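Local coordinates for protein isomaltose glucohydrolase (PDB 5Z3E) that hydrolyses the alpha-1,6-glucosidic linkage of isomaltose from its non-reducing end, releasing beta-D-glucose and D-glucose inside the cell, at residues A[314-319]-A[354-359]; A[60-65]-A[376-381]; A[300-305]-A[318-323]; A[39-44]-A[383-388]. The protein carries 1 engineered substitution. All coordinates share one frame; numbering follows the deposited sequence.

In the fold
Interactions 1 and 3 share helix 317-329 and are both buried. Interaction 1 pairs the strand leading into this helix with strand 356-357 and holds the engineered Ala355. Interaction 3 sets strand 301-302 against the first turns of the same helix. Their chemistry is backbone pairing in the first and a serine hydroxyl between two backbone groups in the second. Interactions 2 and 4 join an early and a late part of the chain. Interaction 2 is partly buried, links two loops and combines small apolar contacts with bridging waters. Interaction 4 is buried, packs helix 32-52 on helix 382-394 and has no hydrogen bond between its segments. Ala355 N of interaction 1 meets Ala378 O of interaction 2.

Interaction 1: residues A[314-319]-A[354-359]; sequences GQWILL and PAQVPH. Engineered in segment 354-359: Ala355 (natural residue Glu).
This buried contact is a short two-stranded antiparallel sheet, 315-316 with 356-357, set where the chain enters helix 317-329. Gln315 and Val357 form a hydrogen-bonded pair. Gln315 N gives a nearly straight bond to Val357 O (175° at the hydrogen), and Val357 N gives a less straight bond back to Gln315 O. Trp316 and Gln356 are the next, non-hydrogen-bonded pair. Their side chains share one face of the sheet. Gln356 CB lies over the five-membered ring of Trp316, 3.7 Å from its centroid, as a CH-pi contact. The amide of Gln356 is turned 43° from the indole plane. Gln356 CG sits between the backbone N and the carbonyl carbon (chi1 62°), and the extended chain beyond carries OE1 to Gly314 N at 2.9 Å, a weak bond. Water 1 lies at the indole edge and accepts from Trp316 NE1 at 2.9 Å. It also takes a weak bond from Gln356 NE2. Ala355, engineered in place of the glutamate inferred to be the proton acceptor, brings CB to 4.0 Å from Trp316 CZ3. Ala355 O lies over the same indole face and accepts from Ile317 N at 3.3 Å. Water 2 accepts from Leu318 N and donates to Ala355 O. On the sheet face of Gln315 and Val357, Gln315 OE1 comes to 3.2 Å from His359 CB, while its hydrogen bond goes to His360 N. The backbone bonds thus tie position 355, the inferred proton-acceptor site, to the start of the helix.

Interaction 2: residues A[60-65]-A[376-381]; sequences PAAPTF and TVATPL
Phe65 has CG anti to its N (chi1 -172°), which lays the ring along residues 376-378. Its CB and Ala378 CB meet at 3.7 Å. The CD1-CE1 edge of the ring faces the backbone, with Phe65 CE1 3.3 Å from Thr376 O, which lies near the ring plane. Leu381 has the same first torsion (chi1 -174°). Although its CB points away from residues 60-65, CD1 turns back to within 3.4 Å of Ala61 O. Ala62 CB touches both Ala378 CB, at 3.8 Å, and Leu381 CD1, at 4.1 Å. Waters bridge the more open side. Water 3 accepts from Thr64 N and donates to Pro380 O at 2.8 Å. Water 4 accepts from Thr379 N and is hydrogen-bonded to Thr64 OG1. Water 5 joins the same hydroxyl to Thr379 O, to which it donates at 2.8 Å. A type I beta turn runs from Ala62 to Phe65, closed by Phe65 N to Ala62 O. On the other segment, the peptide bond before Pro380 is cis. The arrangement is a loop-to-loop junction: a beta turn after helix 32-52 meets the loop leading into helix 382-394, beside the inferred proton-acceptor position, here the engineered Ala355, whose side chain is about 4 Å from that of Leu381.

Interaction 3: residues A[300-305]-A[318-323]; sequences GGVHRF and LLSALL
Two hydrogen bonds at Ser320 OG fasten segment 300-305 to the helix. The hydroxyl donates to Gly300 O at 2.7 Å, in the carbonyl plane and on a lone pair. It also accepts from Val302 N at 3.0 Å, with a bent angle of 139° at the hydrogen. One oxygen thus serves as donor and acceptor to two backbone groups two residues apart. OG sits beside the backbone N of Ser320 (chi1 -67°), which turns it out from the helix toward the strand. Without the hydroxyl, as with an alanine here, Gly300 O and Val302 N would probably lose their shared partner, and the strand would be less firmly held to the helix.

The elements joined are strand 301-302, one half of a hairpin with strand 297-298, and the early turns of helix 317-329. Val302 O also accepts a backbone hydrogen bond from Trp316 N, just ahead of that helix. The segment therefore meets both the helix and the residue that precedes it. The active site lies close by: the side chain of Arg304 is about 7 Å from those of Asp195, a predicted proton acceptor, and Glu198, the inferred proton donor.

Apolar contacts make up the rest. Val302 points at the helix, and its two methyls divide the work. CG1 reaches Leu319 CB at 3.8 Å, the two side chains crossing at about a right angle. CG2 meets Leu323 CD2, one turn further on, at 4.0 Å. Leu319 CD1 extends along the segment, 3.7 Å from His303 O, and touches Arg304 CG at 3.8 Å. The charged end of Arg304 goes on to a salt bridge with Asp308.

Interaction 4: residues A[39-44]-A[383-388]; sequences HELARH and WSHGMY
Helix 32-52, early in the chain, packs here on the late helix 382-394. Leu41 and Tyr388 carry most of the contact. Leu41 CD2 lies over one face of the Tyr388 ring, 3.8 Å from its centroid, as a CH-pi contact, and comes within 3.5 Å of CE1. Tyr388 has CG anti to its N (chi1 177°), which carries the ring to the other helix. Ala42 CB lies at the edge of the ring, in its plane, 4.0 Å from Tyr388 CE2. The phenol OH is bonded to Leu38 O. If the ring were cut back to an alanine, Leu41 CD2 would probably lose the face it rests on, Ala42 would border a gap, and Leu38 O would lose the phenol as hydrogen-bond donor. The helix segments run at 130° to each other, with axes 9.9 Å apart at closest. Such helix-on-helix packing, without a hydrogen bond between the segments, is consistent with the (alpha/alpha)6 barrel of glycoside hydrolase family 15. His385 CE1 meets His44 CD2 at 3.9 Å, the ring planes 72° apart. His385 ND1 bonds Ser45 OG. His44 bonds Asp352 through NE2 and, through ND1, a citric acid probably from the crystallisation liquor.

Interaction 1: residues A[314-319]-A[354-359]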
loop_
_atom_site.group_PDB
_atom_site.type_symbol
_atom_site.label_atom_id
_atom_site.label_comp_id
_atom_site.label_asym_id
_atom_site.label_seq_id
_atom_site.Cartn_x
_atom_site.Cartn_y
_atom_site.Cartn_z
ATOM N N GLY A 314 -14.744 6.625 8.460
ATOM C CA GLY A 314 -14.238 7.969 8.320
ATOM C C GLY A 314 -13.384 8.184 7.090
ATOM O O GLY A 314 -13.373 7.367 6.173
ATOM N N GLN A 315 -12.703 9.314 7.067
ATOM C CA GLN A 315 -11.939 9.795 5.922
ATOM C C GLN A 315 -10.467 9.501 6.149
ATOM O O GLN A 315 -9.905 9.922 7.162
ATOM C CB GLN A 315 -12.154 11.304 5.772
ATOM C CG GLN A 315 -13.592 11.673 5.483
ATOM C CD GLN A 315 -13.866 13.132 5.811
ATOM O OE1 GLN A 315 -13.776 13.506 6.981
ATOM N NE2 GLN A 315 -14.207 13.943 4.822
ATOM N N TRP A 316 -9.855 8.773 5.211
ATOM C CA TRP A 316 -8.510 8.241 5.410
ATOM C C TRP A 316 -7.459 9.096 4.735
ATOM O O TRP A 316 -7.468 9.313 3.512
ATOM C CB TRP A 316 -8.450 6.807 4.881
ATOM C CG TRP A 316 -9.094 5.838 5.842
ATOM C CD1 TRP A 316 -10.403 5.755 6.231
ATOM C CD2 TRP A 316 -8.400 4.826 6.577
ATOM N NE1 TRP A 316 -10.552 4.761 7.169
ATOM C CE2 TRP A 316 -9.340 4.178 7.390
ATOM C CE3 TRP A 316 -7.071 4.398 6.597
ATOM C CZ2 TRP A 316 -8.994 3.119 8.207
ATOM C CZ3 TRP A 316 -6.728 3.361 7.416
ATOM C CH2 TRP A 316 -7.688 2.717 8.208
ATOM N N ILE A 317 -6.475 9.539 5.525
ATOM C CA ILE A 317 -5.388 10.362 5.036
ATOM C C ILE A 317 -4.678 9.674 3.867
ATOM O O ILE A 317 -4.382 10.300 2.844
ATOM C CB ILE A 317 -4.407 10.733 6.160
ATOM C CG1 ILE A 317 -4.953 11.877 7.046
ATOM C CG2 ILE A 317 -3.060 11.137 5.604
ATOM C CD1 ILE A 317 -6.218 11.595 7.792
ATOM N N LEU A 318 -4.376 8.374 4.016
ATOM C CA LEU A 318 -3.589 7.688 2.999
ATOM C C LEU A 318 -4.343 7.615 1.678
ATOM O O LEU A 318 -3.722 7.586 0.622
ATOM C CB LEU A 318 -3.137 6.312 3.521
ATOM C CG LEU A 318 -4.200 5.245 3.697
ATOM C CD1 LEU A 318 -4.390 4.450 2.413
ATOM C CD2 LEU A 318 -3.858 4.315 4.832
ATOM N N LEU A 319 -5.675 7.551 1.732
ATOM C CA LEU A 319 -6.481 7.476 0.531
ATOM C C LEU A 319 -6.621 8.848 -0.134
ATOM O O LEU A 319 -6.621 8.925 -1.365
ATOM C CB LEU A 319 -7.833 6.851 0.788
ATOM C CG LEU A 319 -7.811 5.374 1.187
ATOM C CD1 LEU A 319 -9.214 4.885 1.427
ATOM C CD2 LEU A 319 -7.107 4.523 0.118
ATOM N N PRO A 354 -3.294 11.088 11.747
ATOM C CA PRO A 354 -4.053 9.893 12.104
ATOM C C PRO A 354 -4.258 8.991 10.890
ATOM O O PRO A 354 -4.070 9.411 9.736
ATOM C CB PRO A 354 -5.395 10.437 12.563
ATOM C CG PRO A 354 -5.520 11.652 11.800
ATOM C CD PRO A 354 -4.158 12.270 11.640
ATOM N N ALA A 355 -4.722 7.771 11.157
ATOM C CA ALA A 355 -5.175 6.917 10.063
ATOM C C ALA A 355 -6.364 7.547 9.323
ATOM O O ALA A 355 -6.447 7.540 8.104
ATOM C CB ALA A 355 -5.554 5.553 10.578
ATOM N N GLN A 356 -7.318 8.073 10.104
ATOM C CA GLN A 356 -8.556 8.602 9.567
ATOM C C GLN A 356 -9.095 9.652 10.511
ATOM O O GLN A 356 -8.677 9.695 11.674
ATOM C CB GLN A 356 -9.587 7.512 9.366
ATOM C CG GLN A 356 -10.015 6.803 10.658
ATOM C CD GLN A 356 -11.169 5.862 10.436
ATOM O OE1 GLN A 356 -12.266 6.275 10.018
ATOM N NE2 GLN A 356 -10.942 4.572 10.671
ATOM N N VAL A 357 -10.014 10.450 10.002
ATOM C CA VAL A 357 -10.723 11.470 10.800
ATOM C C VAL A 357 -12.202 11.321 10.584
ATOM O O VAL A 357 -12.657 10.852 9.550
ATOM C CB VAL A 357 -10.256 12.880 10.439
ATOM C CG1 VAL A 357 -8.802 13.088 10.863
ATOM C CG2 VAL A 357 -10.485 13.235 9.003
ATOM N N PRO A 358 -12.999 11.795 11.556
ATOM C CA PRO A 358 -14.454 11.585 11.510
ATOM C C PRO A 358 -15.253 12.785 11.040
ATOM O O PRO A 358 -16.426 12.891 11.402
ATOM C CB PRO A 358 -14.746 11.270 12.953
ATOM C CG PRO A 358 -13.842 12.183 13.732
ATOM C CD PRO A 358 -12.537 12.141 12.916
ATOM N N HIS A 359 -14.661 13.726 10.282
ATOM C CA HIS A 359 -15.415 14.916 9.858
ATOM C C HIS A 359 -16.658 14.521 9.086
ATOM O O HIS A 359 -17.707 15.140 9.244
ATOM C CB HIS A 359 -14.594 15.889 9.014
ATOM C CG HIS A 359 -13.299 16.311 9.601
ATOM N ND1 HIS A 359 -13.195 16.724 10.884
ATOM C CD2 HIS A 359 -12.038 16.366 9.101
ATOM C CE1 HIS A 359 -11.921 17.022 11.150
ATOM N NE2 HIS A 359 -11.221 16.806 10.059
HETATM O O HOH W 1 -12.945 3.536 8.342
HETATM O O HOH W 2 -4.324 7.127 6.490
#

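Interaction 2: residues A[60-65]-A[376-381]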
loop_
_atom_site.group_PDB
_atom_site.type_symbol
_atom_site.label_atom_id
_atom_site.label_comp_id
_atom_site.label_asym_id
_atom_site.label_seq_id
_atom_site.Cartn_x
_atom_site.Cartn_y
_atom_site.Cartn_z
ATOM N N PRO A 60 7.075 0.192 12.150
ATOM C CA PRO A 60 5.806 -0.205 12.766
ATOM C C PRO A 60 4.658 0.483 12.048
ATOM O O PRO A 60 4.810 1.541 11.477
ATOM C CB PRO A 60 5.948 0.322 14.183
ATOM C CG PRO A 60 6.795 1.558 14.027
ATOM C CD PRO A 60 7.818 1.173 12.976
ATOM N N ALA A 61 3.482 -0.102 12.129
ATOM C CA ALA A 61 2.320 0.559 11.542
ATOM C C ALA A 61 1.875 1.738 12.394
ATOM O O ALA A 61 1.528 2.812 11.851
ATOM C CB ALA A 61 1.169 -0.424 11.379
ATOM N N ALA A 62 1.800 1.514 13.686
ATOM C CA ALA A 62 1.119 2.468 14.572
ATOM C C ALA A 62 1.618 2.194 15.981
ATOM O O ALA A 62 1.034 1.385 16.713
ATOM C CB ALA A 62 -0.372 2.260 14.502
ATOM N N PRO A 63 2.697 2.857 16.367
ATOM C CA PRO A 63 3.373 2.578 17.636
ATOM C C PRO A 63 2.568 2.814 18.897
ATOM O O PRO A 63 2.917 2.223 19.918
ATOM C CB PRO A 63 4.603 3.466 17.538
ATOM C CG PRO A 63 4.303 4.519 16.484
ATOM C CD PRO A 63 3.394 3.876 15.561
ATOM N N THR A 64 1.529 3.617 18.834
ATOM C CA THR A 64 0.738 3.880 20.032
ATOM C C THR A 64 -0.680 3.386 19.954
ATOM O O THR A 64 -1.485 3.672 20.854
ATOM C CB THR A 64 0.696 5.368 20.391
ATOM O OG1 THR A 64 0.051 6.064 19.321
ATOM C CG2 THR A 64 2.090 5.891 20.565
ATOM N N PHE A 65 -0.989 2.588 18.952
ATOM C CA PHE A 65 -2.332 2.037 18.816
ATOM C C PHE A 65 -2.270 0.632 19.365
ATOM O O PHE A 65 -1.587 -0.217 18.829
ATOM C CB PHE A 65 -2.789 2.044 17.360
ATOM C CG PHE A 65 -4.222 1.659 17.175
ATOM C CD1 PHE A 65 -5.234 2.484 17.646
ATOM C CD2 PHE A 65 -4.582 0.497 16.521
ATOM C CE1 PHE A 65 -6.539 2.136 17.484
ATOM C CE2 PHE A 65 -5.901 0.166 16.321
ATOM C CZ PHE A 65 -6.894 0.992 16.831
ATOM N N THR A 376 -8.781 5.419 20.761
ATOM C CA THR A 376 -8.864 6.388 19.692
ATOM C C THR A 376 -8.046 5.964 18.471
ATOM O O THR A 376 -7.102 5.177 18.566
ATOM C CB THR A 376 -8.432 7.756 20.168
ATOM O OG1 THR A 376 -7.140 7.669 20.787
ATOM C CG2 THR A 376 -9.391 8.195 21.242
ATOM N N VAL A 377 -8.415 6.504 17.315
ATOM C CA VAL A 377 -7.807 6.131 16.052
ATOM C C VAL A 377 -6.291 6.262 16.090
ATOM O O VAL A 377 -5.734 7.229 16.605
ATOM C CB VAL A 377 -8.408 7.075 14.968
ATOM C CG1 VAL A 377 -7.586 7.037 13.715
ATOM C CG2 VAL A 377 -9.847 6.623 14.680
ATOM N N ALA A 378 -5.625 5.298 15.468
ATOM C CA ALA A 378 -4.165 5.283 15.399
ATOM C C ALA A 378 -3.585 6.604 14.933
ATOM O O ALA A 378 -3.876 7.070 13.819
ATOM C CB ALA A 378 -3.694 4.180 14.463
ATOM N N THR A 379 -2.746 7.178 15.777
ATOM C CA THR A 379 -2.082 8.435 15.504
ATOM C C THR A 379 -0.753 8.464 16.246
ATOM O O THR A 379 -0.761 8.341 17.463
ATOM C CB THR A 379 -2.921 9.612 15.951
ATOM O OG1 THR A 379 -4.275 9.538 15.523
ATOM C CG2 THR A 379 -2.299 10.922 15.562
ATOM N N PRO A 380 0.372 8.649 15.568
ATOM C CA PRO A 380 0.523 8.689 14.106
ATOM C C PRO A 380 0.353 7.306 13.484
ATOM O O PRO A 380 0.723 6.292 14.076
ATOM C CB PRO A 380 1.978 9.131 13.928
ATOM C CG PRO A 380 2.690 8.574 15.152
ATOM C CD PRO A 380 1.685 8.677 16.261
ATOM N N LEU A 381 -0.198 7.280 12.280
ATOM C CA LEU A 381 -0.102 6.101 11.434
ATOM C C LEU A 381 1.077 6.352 10.491
ATOM O O LEU A 381 1.071 7.312 9.735
ATOM C CB LEU A 381 -1.385 5.913 10.619
ATOM C CG LEU A 381 -1.385 4.607 9.829
ATOM C CD1 LEU A 381 -1.623 3.414 10.728
ATOM C CD2 LEU A 381 -2.391 4.631 8.686
HETATM O O HOH W 3 0.375 5.060 16.599
HETATM O O HOH W 4 -2.647 5.795 18.447
HETATM O O HOH W 5 0.455 8.752 19.904
#

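Interaction 3: residues A[300-305]-A[318-323]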
loop_
_atom_site.group_PDB
_atom_site.type_symbol
_atom_site.label_atom_id
_atom_site.label_comp_id
_atom_site.label_asym_id
_atom_site.label_seq_id
_atom_site.Cartn_x
_atom_site.Cartn_y
_atom_site.Cartn_z
ATOM N N GLY A 300 -12.387 16.442 0.171
ATOM C CA GLY A 300 -10.976 16.126 0.133
ATOM C C GLY A 300 -10.572 14.915 0.932
ATOM O O GLY A 300 -9.450 14.444 0.769
ATOM N N GLY A 301 -11.454 14.437 1.800
ATOM C CA GLY A 301 -11.207 13.271 2.635
ATOM C C GLY A 301 -11.850 12.029 2.050
ATOM O O GLY A 301 -13.073 11.988 1.871
ATOM N N VAL A 302 -11.047 11.010 1.715
ATOM C CA VAL A 302 -11.533 9.881 0.964
ATOM C C VAL A 302 -11.882 8.693 1.877
ATOM O O VAL A 302 -11.045 8.217 2.668
ATOM C CB VAL A 302 -10.503 9.461 -0.117
ATOM C CG1 VAL A 302 -10.963 8.234 -0.870
ATOM C CG2 VAL A 302 -10.232 10.595 -1.081
ATOM N N HIS A 303 -13.108 8.198 1.746
ATOM C CA HIS A 303 -13.571 7.014 2.437
ATOM C C HIS A 303 -13.048 5.737 1.763
ATOM O O HIS A 303 -12.710 5.727 0.576
ATOM C CB HIS A 303 -15.106 6.972 2.415
ATOM C CG HIS A 303 -15.764 8.060 3.215
ATOM N ND1 HIS A 303 -15.690 8.088 4.582
ATOM C CD2 HIS A 303 -16.551 9.086 2.845
ATOM C CE1 HIS A 303 -16.385 9.111 5.037
ATOM N NE2 HIS A 303 -16.940 9.732 4.016
ATOM N N ARG A 304 -13.040 4.651 2.517
ATOM C CA ARG A 304 -12.557 3.376 1.988
ATOM C C ARG A 304 -13.566 2.715 1.059
ATOM O O ARG A 304 -13.238 2.302 -0.051
ATOM C CB ARG A 304 -12.157 2.424 3.114
ATOM C CG ARG A 304 -11.130 3.001 4.071
ATOM C CD ARG A 304 -10.451 1.990 4.943
ATOM N NE ARG A 304 -11.424 1.314 5.808
ATOM C CZ ARG A 304 -11.128 0.285 6.602
ATOM N NH1 ARG A 304 -9.883 -0.166 6.670
ATOM N NH2 ARG A 304 -12.068 -0.302 7.299
ATOM N N PHE A 305 -14.815 2.552 1.525
ATOM C CA PHE A 305 -15.838 1.857 0.763
ATOM C C PHE A 305 -17.187 2.165 1.447
ATOM O O PHE A 305 -17.220 2.485 2.615
ATOM C CB PHE A 305 -15.582 0.284 0.703
ATOM C CG PHE A 305 -15.309 -0.380 2.042
ATOM C CD1 PHE A 305 -14.043 -0.459 2.525
ATOM C CD2 PHE A 305 -16.347 -1.030 2.781
ATOM C CE1 PHE A 305 -13.782 -1.030 3.731
ATOM C CE2 PHE A 305 -16.017 -1.612 4.009
ATOM C CZ PHE A 305 -14.788 -1.602 4.503
ATOM N N LEU A 318 -4.376 8.374 4.016
ATOM C CA LEU A 318 -3.589 7.688 2.999
ATOM C C LEU A 318 -4.343 7.615 1.678
ATOM O O LEU A 318 -3.722 7.586 0.622
ATOM C CB LEU A 318 -3.137 6.312 3.521
ATOM C CG LEU A 318 -4.200 5.245 3.697
ATOM C CD1 LEU A 318 -4.390 4.450 2.413
ATOM C CD2 LEU A 318 -3.858 4.315 4.832
ATOM N N LEU A 319 -5.675 7.551 1.732
ATOM C CA LEU A 319 -6.481 7.476 0.531
ATOM C C LEU A 319 -6.621 8.848 -0.134
ATOM O O LEU A 319 -6.621 8.925 -1.365
ATOM C CB LEU A 319 -7.833 6.851 0.788
ATOM C CG LEU A 319 -7.811 5.374 1.187
ATOM C CD1 LEU A 319 -9.214 4.885 1.427
ATOM C CD2 LEU A 319 -7.107 4.523 0.118
ATOM N N SER A 320 -6.731 9.916 0.656
ATOM C CA SER A 320 -6.655 11.256 0.073
ATOM C C SER A 320 -5.307 11.496 -0.589
ATOM O O SER A 320 -5.231 12.096 -1.653
ATOM C CB SER A 320 -6.939 12.288 1.148
ATOM O OG SER A 320 -8.274 12.197 1.570
ATOM N N ALA A 321 -4.240 10.990 0.026
ATOM C CA ALA A 321 -2.920 11.141 -0.552
ATOM C C ALA A 321 -2.808 10.345 -1.842
ATOM O O ALA A 321 -2.228 10.809 -2.820
ATOM C CB ALA A 321 -1.861 10.677 0.428
ATOM N N LEU A 322 -3.322 9.116 -1.842
ATOM C CA LEU A 322 -3.299 8.278 -3.031
ATOM C C LEU A 322 -4.050 8.922 -4.194
ATOM O O LEU A 322 -3.586 8.918 -5.340
ATOM C CB LEU A 322 -3.905 6.918 -2.670
ATOM C CG LEU A 322 -3.983 5.913 -3.783
ATOM C CD1 LEU A 322 -2.613 5.534 -4.312
ATOM C CD2 LEU A 322 -4.735 4.690 -3.274
ATOM N N LEU A 323 -5.240 9.460 -3.909
ATOM C CA LEU A 323 -5.995 10.137 -4.953
ATOM C C LEU A 323 -5.230 11.371 -5.428
ATOM O O LEU A 323 -5.124 11.609 -6.636
ATOM C CB LEU A 323 -7.414 10.472 -4.490
ATOM C CG LEU A 323 -8.299 11.110 -5.555
ATOM C CD1 LEU A 323 -8.426 10.267 -6.819
ATOM C CD2 LEU A 323 -9.682 11.391 -4.976
#

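Interaction 4: residues A[39-44]-A[383-388]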
loop_
_atom_site.group_PDB
_atom_site.type_symbol
_atom_site.label_atom_id
_atom_site.label_comp_id
_atom_site.label_asym_id
_atom_site.label_seq_id
_atom_site.Cartn_x
_atom_site.Cartn_y
_atom_site.Cartn_z
ATOM N N HIS A 39 6.198 22.235 4.390
ATOM C CA HIS A 39 7.584 21.841 4.592
ATOM C C HIS A 39 7.776 21.307 5.990
ATOM O O HIS A 39 8.457 20.286 6.191
ATOM C CB HIS A 39 8.496 23.032 4.381
ATOM C CG HIS A 39 8.676 23.414 2.950
ATOM N ND1 HIS A 39 9.087 24.668 2.589
ATOM C CD2 HIS A 39 8.565 22.724 1.808
ATOM C CE1 HIS A 39 9.209 24.735 1.271
ATOM N NE2 HIS A 39 8.881 23.572 0.769
ATOM N N GLU A 40 7.198 21.955 6.989
ATOM C CA GLU A 40 7.323 21.484 8.354
ATOM C C GLU A 40 6.689 20.103 8.552
ATOM O O GLU A 40 7.270 19.246 9.211
ATOM C CB GLU A 40 6.719 22.506 9.325
ATOM C CG GLU A 40 6.632 21.984 10.729
ATOM C CD GLU A 40 7.918 21.517 11.373
ATOM O OE1 GLU A 40 9.048 21.839 10.877
ATOM O OE2 GLU A 40 7.794 20.843 12.457
ATOM N N LEU A 41 5.525 19.887 7.954
ATOM C CA LEU A 41 4.890 18.579 8.065
ATOM C C LEU A 41 5.716 17.508 7.346
ATOM O O LEU A 41 5.741 16.367 7.779
ATOM C CB LEU A 41 3.479 18.647 7.501
ATOM C CG LEU A 41 2.624 17.390 7.561
ATOM C CD1 LEU A 41 2.587 16.768 8.959
ATOM C CD2 LEU A 41 1.215 17.702 7.098
ATOM N N ALA A 42 6.408 17.865 6.275
ATOM C CA ALA A 42 7.302 16.907 5.620
ATOM C C ALA A 42 8.469 16.558 6.534
ATOM O O ALA A 42 8.816 15.383 6.688
ATOM C CB ALA A 42 7.780 17.439 4.281
ATOM N N ARG A 43 9.110 17.562 7.127
ATOM C CA ARG A 43 10.224 17.314 8.036
ATOM C C ARG A 43 9.759 16.452 9.191
ATOM O O ARG A 43 10.412 15.481 9.565
ATOM C CB ARG A 43 10.782 18.681 8.543
ATOM C CG ARG A 43 11.966 18.538 9.364
ATOM C CD ARG A 43 12.097 19.705 10.356
ATOM N NE ARG A 43 10.989 19.745 11.328
ATOM C CZ ARG A 43 10.761 18.832 12.289
ATOM N NH1 ARG A 43 11.591 17.833 12.511
ATOM N NH2 ARG A 43 9.694 18.957 13.061
ATOM N N HIS A 44 8.615 16.794 9.789
ATOM C CA HIS A 44 8.087 16.020 10.886
ATOM C C HIS A 44 7.758 14.596 10.458
ATOM O O HIS A 44 7.969 13.661 11.228
ATOM C CB HIS A 44 6.841 16.694 11.481
ATOM C CG HIS A 44 6.181 15.892 12.543
ATOM N ND1 HIS A 44 6.737 15.711 13.803
ATOM C CD2 HIS A 44 5.052 15.145 12.524
ATOM C CE1 HIS A 44 5.964 14.908 14.504
ATOM N NE2 HIS A 44 4.933 14.559 13.762
ATOM N N TRP A 383 2.057 5.010 7.782
ATOM C CA TRP A 383 1.645 5.014 6.385
ATOM C C TRP A 383 1.038 6.371 5.991
ATOM O O TRP A 383 1.258 6.864 4.892
ATOM C CB TRP A 383 0.696 3.839 6.153
ATOM C CG TRP A 383 0.298 3.559 4.722
ATOM C CD1 TRP A 383 0.769 4.141 3.590
ATOM C CD2 TRP A 383 -0.700 2.610 4.313
ATOM N NE1 TRP A 383 0.111 3.620 2.493
ATOM C CE2 TRP A 383 -0.797 2.675 2.911
ATOM C CE3 TRP A 383 -1.549 1.732 4.999
ATOM C CZ2 TRP A 383 -1.711 1.928 2.192
ATOM C CZ3 TRP A 383 -2.477 1.003 4.267
ATOM C CH2 TRP A 383 -2.555 1.120 2.890
ATOM N N SER A 384 0.300 7.014 6.897
ATOM C CA SER A 384 -0.196 8.364 6.600
ATOM C C SER A 384 0.951 9.316 6.275
ATOM O O SER A 384 0.879 10.081 5.313
ATOM C CB SER A 384 -0.992 8.933 7.770
ATOM O OG SER A 384 -2.208 8.261 7.931
ATOM N N HIS A 385 1.981 9.286 7.109
ATOM C CA HIS A 385 3.156 10.098 6.889
ATOM C C HIS A 385 3.921 9.732 5.629
ATOM O O HIS A 385 4.408 10.602 4.911
ATOM C CB HIS A 385 4.051 10.068 8.131
ATOM C CG HIS A 385 3.456 10.815 9.291
ATOM N ND1 HIS A 385 3.518 12.194 9.369
ATOM C CD2 HIS A 385 2.740 10.411 10.366
ATOM C CE1 HIS A 385 2.880 12.588 10.446
ATOM N NE2 HIS A 385 2.387 11.534 11.085
ATOM N N GLY A 386 4.036 8.425 5.362
ATOM C CA GLY A 386 4.692 8.016 4.136
ATOM C C GLY A 386 3.987 8.527 2.902
ATOM O O GLY A 386 4.629 8.998 1.962
ATOM N N MET A 387 2.665 8.418 2.895
ATOM C CA MET A 387 1.893 8.891 1.761
ATOM C C MET A 387 1.947 10.408 1.613
ATOM O O MET A 387 1.974 10.933 0.498
ATOM C CB MET A 387 0.434 8.452 1.844
ATOM C CG MET A 387 0.182 7.015 1.811
ATOM S SD MET A 387 0.821 6.171 0.287
ATOM C CE MET A 387 -0.265 6.807 -0.916
ATOM N N TYR A 388 1.956 11.124 2.738
ATOM C CA TYR A 388 2.137 12.572 2.690
ATOM C C TYR A 388 3.457 12.918 1.993
ATOM O O TYR A 388 3.501 13.791 1.107
ATOM C CB TYR A 388 2.112 13.165 4.103
ATOM C CG TYR A 388 2.363 14.649 4.066
ATOM C CD1 TYR A 388 1.344 15.522 3.774
ATOM C CD2 TYR A 388 3.643 15.158 4.262
ATOM C CE1 TYR A 388 1.592 16.880 3.681
ATOM C CE2 TYR A 388 3.903 16.491 4.155
ATOM C CZ TYR A 388 2.889 17.364 3.901
ATOM O OH TYR A 388 3.119 18.720 3.768
#